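Local atomic coordinates of probable sugar kinase (Clostridium perfringens, PDB entry 3KZH), a protein that probably phosphorylates a sugar as a member of the pfkB (ribokinase-like) carbohydrate kinases, and holds beta-D-glucopyranose in this crystal. Residues A[134-144]-A[157-168]; A[50-61]-A[77-85]. One frame throughout, in Å; residues are numbered along the deposited sequence.

Interaction 1: A[134-144]-A[157-168]. With BGC (beta-D-glucopyranose), chain C.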
# COMPACT_ATOMS: atom_id res chain seq x y z
N PHE A 134 -23.46 2.11 -18.78
CA PHE A 134 -23.06 1.58 -20.08
C PHE A 134 -23.84 2.24 -21.21
O PHE A 134 -23.24 2.78 -22.14
CB PHE A 134 -23.29 0.07 -20.15
CG PHE A 134 -22.37 -0.73 -19.29
CD1 PHE A 134 -21.09 -1.09 -19.75
CD2 PHE A 134 -22.79 -1.20 -18.04
CE1 PHE A 134 -20.23 -1.91 -18.97
CE2 PHE A 134 -21.96 -2.02 -17.24
CZ PHE A 134 -20.67 -2.38 -17.71
N GLU A 135 -25.17 2.26 -21.08
CA GLU A 135 -26.08 2.85 -22.08
C GLU A 135 -25.88 4.34 -22.39
O GLU A 135 -26.04 4.75 -23.55
CB GLU A 135 -27.54 2.58 -21.70
CG GLU A 135 -27.90 1.10 -21.69
CD GLU A 135 -29.31 0.80 -21.21
OE1 GLU A 135 -29.81 1.51 -20.30
OE2 GLU A 135 -29.92 -0.16 -21.73
N ASN A 136 -25.50 5.12 -21.38
CA ASN A 136 -25.28 6.56 -21.57
C ASN A 136 -23.81 6.94 -21.81
O ASN A 136 -23.48 8.12 -21.89
CB ASN A 136 -25.86 7.36 -20.40
CG ASN A 136 -27.37 7.20 -20.27
OD1 ASN A 136 -27.85 6.53 -19.36
ND2 ASN A 136 -28.11 7.79 -21.20
N ALA A 137 -22.94 5.93 -21.92
CA ALA A 137 -21.53 6.14 -22.19
C ALA A 137 -21.35 6.34 -23.69
O ALA A 137 -21.92 5.58 -24.48
CB ALA A 137 -20.72 4.95 -21.73
N GLU A 138 -20.60 7.37 -24.08
CA GLU A 138 -20.39 7.64 -25.51
C GLU A 138 -19.54 6.53 -26.11
O GLU A 138 -19.84 6.03 -27.20
CB GLU A 138 -19.73 9.00 -25.75
CG GLU A 138 -20.32 10.18 -24.99
CD GLU A 138 -21.69 10.62 -25.49
OE1 GLU A 138 -21.89 10.67 -26.73
OE2 GLU A 138 -22.56 10.93 -24.65
N TYR A 139 -18.46 6.18 -25.41
CA TYR A 139 -17.57 5.09 -25.82
C TYR A 139 -17.27 4.24 -24.60
O TYR A 139 -17.37 4.72 -23.46
CB TYR A 139 -16.27 5.62 -26.49
CG TYR A 139 -16.47 6.34 -27.82
CD1 TYR A 139 -16.41 5.67 -29.04
CD2 TYR A 139 -16.82 7.70 -27.85
CE1 TYR A 139 -16.71 6.34 -30.26
CE2 TYR A 139 -17.12 8.37 -29.03
CZ TYR A 139 -17.06 7.70 -30.23
OH TYR A 139 -17.38 8.38 -31.39
N THR A 140 -17.04 2.94 -24.82
CA THR A 140 -16.73 2.03 -23.72
C THR A 140 -15.53 1.14 -24.07
O THR A 140 -15.56 0.36 -25.01
CB THR A 140 -17.98 1.20 -23.25
OG1 THR A 140 -18.99 2.10 -22.77
CG2 THR A 140 -17.62 0.25 -22.10
N VAL A 141 -14.46 1.29 -23.28
CA VAL A 141 -13.21 0.55 -23.47
C VAL A 141 -13.22 -0.78 -22.72
O VAL A 141 -13.62 -0.86 -21.56
CB VAL A 141 -11.97 1.40 -23.03
CG1 VAL A 141 -10.66 0.60 -23.12
CG2 VAL A 141 -11.86 2.66 -23.88
N LEU A 142 -12.78 -1.81 -23.43
CA LEU A 142 -12.68 -3.16 -22.90
C LEU A 142 -11.38 -3.75 -23.40
O LEU A 142 -10.84 -3.30 -24.41
CB LEU A 142 -13.83 -4.05 -23.42
CG LEU A 142 -15.32 -3.87 -23.12
CD1 LEU A 142 -16.13 -4.94 -23.80
CD2 LEU A 142 -15.57 -3.90 -21.64
N ASP A 143 -10.87 -4.72 -22.65
CA ASP A 143 -9.69 -5.46 -23.05
C ASP A 143 -10.17 -6.89 -23.28
O ASP A 143 -11.36 -7.16 -23.09
CB ASP A 143 -8.54 -5.35 -22.02
CG ASP A 143 -8.86 -5.95 -20.64
OD1 ASP A 143 -9.92 -6.56 -20.41
OD2 ASP A 143 -7.98 -5.78 -19.77
N SER A 144 -9.27 -7.81 -23.62
CA SER A 144 -9.64 -9.20 -23.89
C SER A 144 -9.52 -10.21 -22.74
O SER A 144 -9.34 -11.41 -22.98
CB SER A 144 -8.86 -9.67 -25.11
OG SER A 144 -7.48 -9.50 -24.86
N PHE A 157 -25.36 -4.16 -25.08
CA PHE A 157 -25.10 -2.72 -25.26
C PHE A 157 -24.47 -2.18 -26.55
O PHE A 157 -24.27 -0.96 -26.65
CB PHE A 157 -24.27 -2.17 -24.07
CG PHE A 157 -24.77 -2.55 -22.71
CD1 PHE A 157 -25.90 -1.92 -22.15
CD2 PHE A 157 -24.13 -3.57 -21.99
CE1 PHE A 157 -26.39 -2.31 -20.87
CE2 PHE A 157 -24.60 -3.97 -20.71
CZ PHE A 157 -25.74 -3.34 -20.15
N LYS A 158 -24.21 -3.03 -27.55
CA LYS A 158 -23.58 -2.59 -28.81
C LYS A 158 -24.22 -1.43 -29.60
O LYS A 158 -23.51 -0.68 -30.28
CB LYS A 158 -23.34 -3.78 -29.77
CG LYS A 158 -24.60 -4.41 -30.35
CD LYS A 158 -24.27 -5.20 -31.60
CE LYS A 158 -25.50 -5.80 -32.26
NZ LYS A 158 -26.17 -6.80 -31.38
N ASP A 159 -25.54 -1.28 -29.49
CA ASP A 159 -26.25 -0.21 -30.19
C ASP A 159 -26.52 1.00 -29.28
O ASP A 159 -27.00 2.04 -29.75
CB ASP A 159 -27.58 -0.73 -30.76
CG ASP A 159 -27.39 -1.90 -31.70
OD1 ASP A 159 -26.82 -1.71 -32.79
OD2 ASP A 159 -27.83 -3.02 -31.34
N LYS A 160 -26.19 0.84 -28.00
CA LYS A 160 -26.37 1.88 -26.98
C LYS A 160 -25.08 2.65 -26.69
O LYS A 160 -25.12 3.83 -26.33
CB LYS A 160 -26.93 1.24 -25.69
CG LYS A 160 -28.42 0.83 -25.76
CD LYS A 160 -28.63 -0.69 -25.60
CE LYS A 160 -28.49 -1.45 -26.93
NZ LYS A 160 -28.42 -2.94 -26.84
N THR A 161 -23.94 1.96 -26.81
CA THR A 161 -22.61 2.55 -26.61
C THR A 161 -21.62 2.00 -27.64
O THR A 161 -21.78 0.90 -28.16
CB THR A 161 -22.06 2.34 -25.16
OG1 THR A 161 -20.77 2.97 -25.03
CG2 THR A 161 -21.95 0.87 -24.80
N ASN A 162 -20.58 2.78 -27.91
CA ASN A 162 -19.55 2.42 -28.87
C ASN A 162 -18.31 1.79 -28.22
O ASN A 162 -17.48 2.47 -27.63
CB ASN A 162 -19.16 3.65 -29.68
CG ASN A 162 -20.24 4.11 -30.65
OD1 ASN A 162 -20.39 5.31 -30.88
ND2 ASN A 162 -20.93 3.17 -31.27
N PHE A 163 -18.18 0.48 -28.38
CA PHE A 163 -17.09 -0.28 -27.79
C PHE A 163 -15.70 -0.16 -28.44
O PHE A 163 -15.59 -0.13 -29.66
CB PHE A 163 -17.49 -1.74 -27.68
CG PHE A 163 -18.49 -2.02 -26.61
CD1 PHE A 163 -18.08 -2.22 -25.29
CD2 PHE A 163 -19.86 -2.13 -26.93
CE1 PHE A 163 -19.02 -2.55 -24.28
CE2 PHE A 163 -20.81 -2.45 -25.94
CZ PHE A 163 -20.39 -2.66 -24.61
N ILE A 164 -14.67 -0.09 -27.60
CA ILE A 164 -13.27 0.02 -28.05
C ILE A 164 -12.44 -1.16 -27.49
O ILE A 164 -12.38 -1.36 -26.28
CB ILE A 164 -12.62 1.39 -27.62
CG1 ILE A 164 -13.47 2.59 -28.09
CG2 ILE A 164 -11.19 1.50 -28.18
CD1 ILE A 164 -13.01 3.94 -27.59
N LEU A 165 -11.79 -1.90 -28.39
CA LEU A 165 -10.97 -3.05 -28.00
C LEU A 165 -9.45 -2.85 -27.99
O LEU A 165 -8.86 -2.37 -28.96
CB LEU A 165 -11.29 -4.28 -28.88
CG LEU A 165 -10.57 -5.63 -28.69
CD1 LEU A 165 -10.81 -6.21 -27.30
CD2 LEU A 165 -10.97 -6.63 -29.76
N ASP A 166 -8.83 -3.28 -26.88
CA ASP A 166 -7.39 -3.28 -26.68
C ASP A 166 -7.15 -4.80 -26.50
O ASP A 166 -7.37 -5.33 -25.41
CB ASP A 166 -7.01 -2.51 -25.40
CG ASP A 166 -5.49 -2.33 -25.23
OD1 ASP A 166 -4.72 -3.20 -25.68
OD2 ASP A 166 -5.05 -1.32 -24.64
N PRO A 167 -6.70 -5.53 -27.55
CA PRO A 167 -6.45 -6.98 -27.48
C PRO A 167 -5.44 -7.56 -26.48
O PRO A 167 -5.43 -8.77 -26.30
CB PRO A 167 -6.09 -7.35 -28.92
CG PRO A 167 -6.75 -6.30 -29.73
CD PRO A 167 -6.46 -5.06 -28.93
N VAL A 168 -4.62 -6.71 -25.85
CA VAL A 168 -3.58 -7.11 -24.86
C VAL A 168 -2.43 -8.02 -25.38
O VAL A 168 -1.25 -7.69 -25.20
CB VAL A 168 -4.23 -7.66 -23.52
CG1 VAL A 168 -3.16 -8.03 -22.49
CG2 VAL A 168 -5.15 -6.61 -22.92
C2 BGC C . -0.34 -4.57 -27.08
C3 BGC C . 0.72 -3.42 -27.17
C4 BGC C . 0.25 -2.58 -28.44
C5 BGC C . -1.23 -2.03 -28.28
C6 BGC C . -1.73 -1.25 -29.43
C1 BGC C . -1.71 -3.94 -26.87
O1 BGC C . -2.55 -4.84 -26.76
O2 BGC C . -0.06 -5.29 -26.07
O3 BGC C . 1.82 -4.04 -27.42
O4 BGC C . 1.11 -1.60 -28.61
O5 BGC C . -2.11 -3.09 -28.04
O HOH W 1 -24.36 6.41 -25.70

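Interaction 2: A[50-61]-A[77-85]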
# COMPACT_ATOMS: atom_id res chain seq x y z
N GLU A 50 -6.33 6.26 -16.34
CA GLU A 50 -5.43 7.28 -15.76
C GLU A 50 -4.96 8.25 -16.84
O GLU A 50 -5.12 9.46 -16.68
CB GLU A 50 -4.21 6.68 -15.02
CG GLU A 50 -3.53 7.73 -14.12
CD GLU A 50 -2.17 7.36 -13.50
OE1 GLU A 50 -1.92 6.19 -13.17
OE2 GLU A 50 -1.36 8.29 -13.31
N ASN A 51 -4.45 7.70 -17.95
CA ASN A 51 -3.96 8.48 -19.10
C ASN A 51 -5.04 9.42 -19.68
O ASN A 51 -4.74 10.54 -20.10
CB ASN A 51 -3.46 7.56 -20.23
CG ASN A 51 -2.18 6.83 -19.89
OD1 ASN A 51 -2.17 5.61 -19.70
ND2 ASN A 51 -1.08 7.56 -19.89
N MSE A 52 -6.29 8.95 -19.64
CA MSE A 52 -7.48 9.67 -20.12
C MSE A 52 -7.84 10.86 -19.23
O MSE A 52 -8.05 11.98 -19.70
CB MSE A 52 -8.70 8.72 -20.19
CG MSE A 52 -8.91 8.06 -21.53
SE MSE A 52 -10.53 7.03 -21.66
CE MSE A 52 -10.10 6.05 -23.31
N ALA A 53 -7.89 10.61 -17.92
CA ALA A 53 -8.19 11.62 -16.91
C ALA A 53 -7.08 12.68 -16.87
O ALA A 53 -7.35 13.87 -16.68
CB ALA A 53 -8.35 10.96 -15.55
N ARG A 54 -5.85 12.23 -17.14
CA ARG A 54 -4.67 13.10 -17.17
C ARG A 54 -4.71 14.13 -18.29
O ARG A 54 -4.20 15.23 -18.13
CB ARG A 54 -3.38 12.27 -17.28
CG ARG A 54 -2.83 11.84 -15.92
CD ARG A 54 -1.60 10.95 -16.04
NE ARG A 54 -0.97 10.71 -14.74
CZ ARG A 54 -0.02 11.48 -14.21
NH1 ARG A 54 0.43 12.54 -14.87
NH2 ARG A 54 0.45 11.22 -13.01
N VAL A 55 -5.35 13.79 -19.41
CA VAL A 55 -5.46 14.71 -20.54
C VAL A 55 -6.80 15.45 -20.59
O VAL A 55 -7.11 16.13 -21.56
CB VAL A 55 -5.12 14.03 -21.89
CG1 VAL A 55 -3.67 13.56 -21.89
CG2 VAL A 55 -6.06 12.88 -22.19
N GLY A 56 -7.58 15.29 -19.52
CA GLY A 56 -8.85 15.97 -19.39
C GLY A 56 -10.14 15.30 -19.79
O GLY A 56 -11.18 15.96 -19.79
N VAL A 57 -10.11 14.01 -20.14
CA VAL A 57 -11.34 13.30 -20.52
C VAL A 57 -12.12 12.99 -19.24
O VAL A 57 -11.53 12.61 -18.23
CB VAL A 57 -11.06 11.94 -21.26
CG1 VAL A 57 -12.35 11.32 -21.79
CG2 VAL A 57 -10.06 12.12 -22.37
N ASN A 58 -13.43 13.21 -19.30
CA ASN A 58 -14.36 12.92 -18.20
C ASN A 58 -14.46 11.41 -18.32
O ASN A 58 -15.02 10.87 -19.29
CB ASN A 58 -15.69 13.63 -18.46
CG ASN A 58 -16.69 13.45 -17.32
OD1 ASN A 58 -16.32 13.24 -16.16
ND2 ASN A 58 -17.98 13.55 -17.66
N THR A 59 -13.77 10.75 -17.39
CA THR A 59 -13.64 9.31 -17.38
C THR A 59 -14.38 8.61 -16.26
O THR A 59 -14.30 8.99 -15.10
CB THR A 59 -12.12 8.93 -17.28
OG1 THR A 59 -11.38 9.71 -18.23
CG2 THR A 59 -11.88 7.43 -17.54
N ASN A 60 -15.09 7.55 -16.64
CA ASN A 60 -15.78 6.71 -15.68
C ASN A 60 -15.04 5.38 -15.76
O ASN A 60 -14.98 4.73 -16.80
CB ASN A 60 -17.27 6.55 -16.03
CG ASN A 60 -18.06 5.83 -14.95
OD1 ASN A 60 -17.64 4.77 -14.47
ND2 ASN A 60 -19.21 6.37 -14.57
N PHE A 61 -14.39 5.03 -14.66
CA PHE A 61 -13.66 3.78 -14.57
C PHE A 61 -14.37 2.79 -13.64
O PHE A 61 -14.32 2.93 -12.42
CB PHE A 61 -12.20 4.00 -14.12
CG PHE A 61 -11.37 2.73 -14.05
CD1 PHE A 61 -11.52 1.70 -15.01
CD2 PHE A 61 -10.45 2.54 -13.00
CE1 PHE A 61 -10.79 0.51 -14.93
CE2 PHE A 61 -9.71 1.35 -12.91
CZ PHE A 61 -9.87 0.33 -13.87
N HIS A 77 -5.94 7.51 -5.35
CA HIS A 77 -5.19 7.91 -6.55
C HIS A 77 -6.16 8.37 -7.64
O HIS A 77 -5.87 9.33 -8.35
CB HIS A 77 -4.32 6.75 -7.04
CG HIS A 77 -3.43 7.12 -8.19
ND1 HIS A 77 -2.32 7.93 -8.05
CD2 HIS A 77 -3.47 6.76 -9.50
CE1 HIS A 77 -1.72 8.06 -9.22
NE2 HIS A 77 -2.39 7.36 -10.11
N SER A 78 -7.34 7.74 -7.69
CA SER A 78 -8.38 8.09 -8.66
C SER A 78 -9.00 9.45 -8.41
O SER A 78 -9.35 10.15 -9.36
CB SER A 78 -9.45 6.99 -8.72
OG SER A 78 -10.27 6.92 -7.58
N LYS A 79 -9.09 9.84 -7.14
CA LYS A 79 -9.63 11.15 -6.75
C LYS A 79 -8.58 12.24 -6.99
O LYS A 79 -8.94 13.38 -7.28
CB LYS A 79 -10.06 11.16 -5.28
CG LYS A 79 -11.28 10.30 -4.96
CD LYS A 79 -11.47 10.22 -3.46
CE LYS A 79 -12.70 9.44 -3.08
NZ LYS A 79 -12.76 9.20 -1.60
N LYS A 80 -7.31 11.88 -6.90
CA LYS A 80 -6.20 12.80 -7.13
C LYS A 80 -6.06 13.12 -8.62
O LYS A 80 -5.94 14.29 -9.00
CB LYS A 80 -4.89 12.21 -6.58
CG LYS A 80 -3.65 13.07 -6.77
CD LYS A 80 -2.38 12.27 -6.51
CE LYS A 80 -1.16 13.05 -6.97
NZ LYS A 80 0.11 12.29 -6.86
N ILE A 81 -6.10 12.07 -9.46
CA ILE A 81 -5.97 12.21 -10.91
C ILE A 81 -7.29 12.64 -11.57
O ILE A 81 -7.30 13.54 -12.42
CB ILE A 81 -5.40 10.91 -11.58
CG1 ILE A 81 -4.03 10.55 -10.99
CG2 ILE A 81 -5.31 11.06 -13.10
CD1 ILE A 81 -2.92 11.64 -11.11
N GLY A 82 -8.38 12.00 -11.20
CA GLY A 82 -9.66 12.38 -11.78
C GLY A 82 -10.42 11.33 -12.55
O GLY A 82 -11.29 11.70 -13.35
N TYR A 83 -10.07 10.06 -12.39
CA TYR A 83 -10.82 8.99 -13.06
C TYR A 83 -11.80 8.45 -12.02
O TYR A 83 -11.41 7.91 -10.98
CB TYR A 83 -9.91 7.92 -13.73
CG TYR A 83 -8.85 7.23 -12.89
CD1 TYR A 83 -9.04 5.92 -12.44
CD2 TYR A 83 -7.63 7.87 -12.59
CE1 TYR A 83 -8.04 5.24 -11.70
CE2 TYR A 83 -6.61 7.19 -11.84
CZ TYR A 83 -6.84 5.87 -11.40
OH TYR A 83 -5.91 5.23 -10.60
N HIS A 84 -13.08 8.73 -12.27
CA HIS A 84 -14.20 8.38 -11.39
C HIS A 84 -14.53 6.89 -11.31
O HIS A 84 -15.02 6.29 -12.26
CB HIS A 84 -15.41 9.22 -11.77
CG HIS A 84 -15.08 10.67 -11.94
ND1 HIS A 84 -14.71 11.48 -10.87
CD2 HIS A 84 -14.98 11.45 -13.04
CE1 HIS A 84 -14.40 12.68 -11.32
NE2 HIS A 84 -14.55 12.69 -12.63
N MSE A 85 -14.29 6.34 -10.13
CA MSE A 85 -14.49 4.92 -9.86
C MSE A 85 -15.73 4.60 -9.02
O MSE A 85 -15.86 3.47 -8.55
CB MSE A 85 -13.24 4.35 -9.19
CG MSE A 85 -11.99 4.36 -10.03
SE MSE A 85 -10.56 3.52 -9.06
CE MSE A 85 -11.11 1.69 -9.32
O HOH W 2 -13.94 14.34 -14.72
O HOH W 3 -12.46 12.36 -15.39
O HOH W 4 -17.23 3.88 -11.87

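Interaction 1: A[134-144]-A[157-168]
F134 lies over the ring of F157 as an offset stack, with centroids 5.0 Å apart and planes at 14°. Its CB, rather than its ring, sits over the centre of the F157 face. E135 CG meets the same ring at its edge, while the E135 carboxylate turns to R131. T161 holds OG1 anti to the backbone N (chi1 -178°), which points the hydroxyl back at the turn, where it donates to A137 O at 2.9 Å from well above the carbonyl plane. T140 OG1 lies 3.0 Å from T161 OG1. A water lies within hydrogen-bonding distance of A137 O and K160 O.

Strands 139-143 and 162-166 are parallel neighbours, joined by helix 147-157 in a beta-alpha-beta crossover of the large central sheet. T140 bonds on both sides of F163: its N to N162 O, its O to I164 N. L142 N then meets I164 O at 2.9 Å. On one face of the sheet, the Y139 ring crosses N162 at a slant, CD1 next to N162 CB, and V141 CG2 reaches I164 CB at 4.0 Å. Helices 44-54 and 255-268 cover this side. On the other face, F163 runs alongside T140 and puts CD1 3.7 Å from L142 CD1.

At the C-terminal ends, S144 OG donates to P167 O at 2.6 Å, from above its carbonyl plane. V168 CG2 packs on D143 CB. D166, P167 and V168 line the glucopyranose pocket: V168 O accepts from its O2, and D166 OD1 is 2.9 Å from its O1.

Interaction 2: A[50-61]-A[77-85]
Y83 packs its ring against E50, A53 and F61 where two helix-to-strand turns of the ribokinase-like fold lie together. Strand 83-84, an outer strand of the central sheet within this chain, is the parallel neighbour of strand 59-62. With CG between its backbone N and carbonyl carbon (chi1 54°), the Y83 ring lies against helix 44-54, E50 N over the rim of one face and S78 CB on the opposite face. A53 CB and F61 CD2 come to its edge, the latter 3.7 Å from CD1.

The extended E50 side chain turns a face of its carboxylate to the NE2 edge of the H77 ring, the two planes 81° apart. H77 NE2 gives E50 OE1 a weak bond of 3.3 Å, and R46 also pairs with that oxygen. E50 OE2 takes R54 NE in a salt bridge. I81 CG2 fills the angle between R54 CG and A53 CB.

M85, a selenomethionine, bends at chi3 (77°) and lays CG, SE and CE beside F61, a Met-aromatic contact with SE oblique to the ring. F61 N bonds H84 O at 2.8 Å. A water in the H84 ring plane joins N58 OD1 to H84 NE2, 2.7 Å from the nitrogen.

Interactions 1 and 2 sit on one central sheet, their centres about 17 Å apart. Strand 9-12 lies between them: it pairs with 59-62 on one side and 139-143 on the other. The two contacts meet directly at V141 CG2, which packs at 3.9 Å on CE of the selenomethionine M52 in helix 44-54. That helix leads into strand 59-62 of interaction 2 and also covers the V141 and D143 side of interaction 1. Only interaction 1 contributes residues of the glucopyranose pocket, D166, P167 and V168, and E192 adds a further bond to the sugar. Interaction 2 holds no pocket residue.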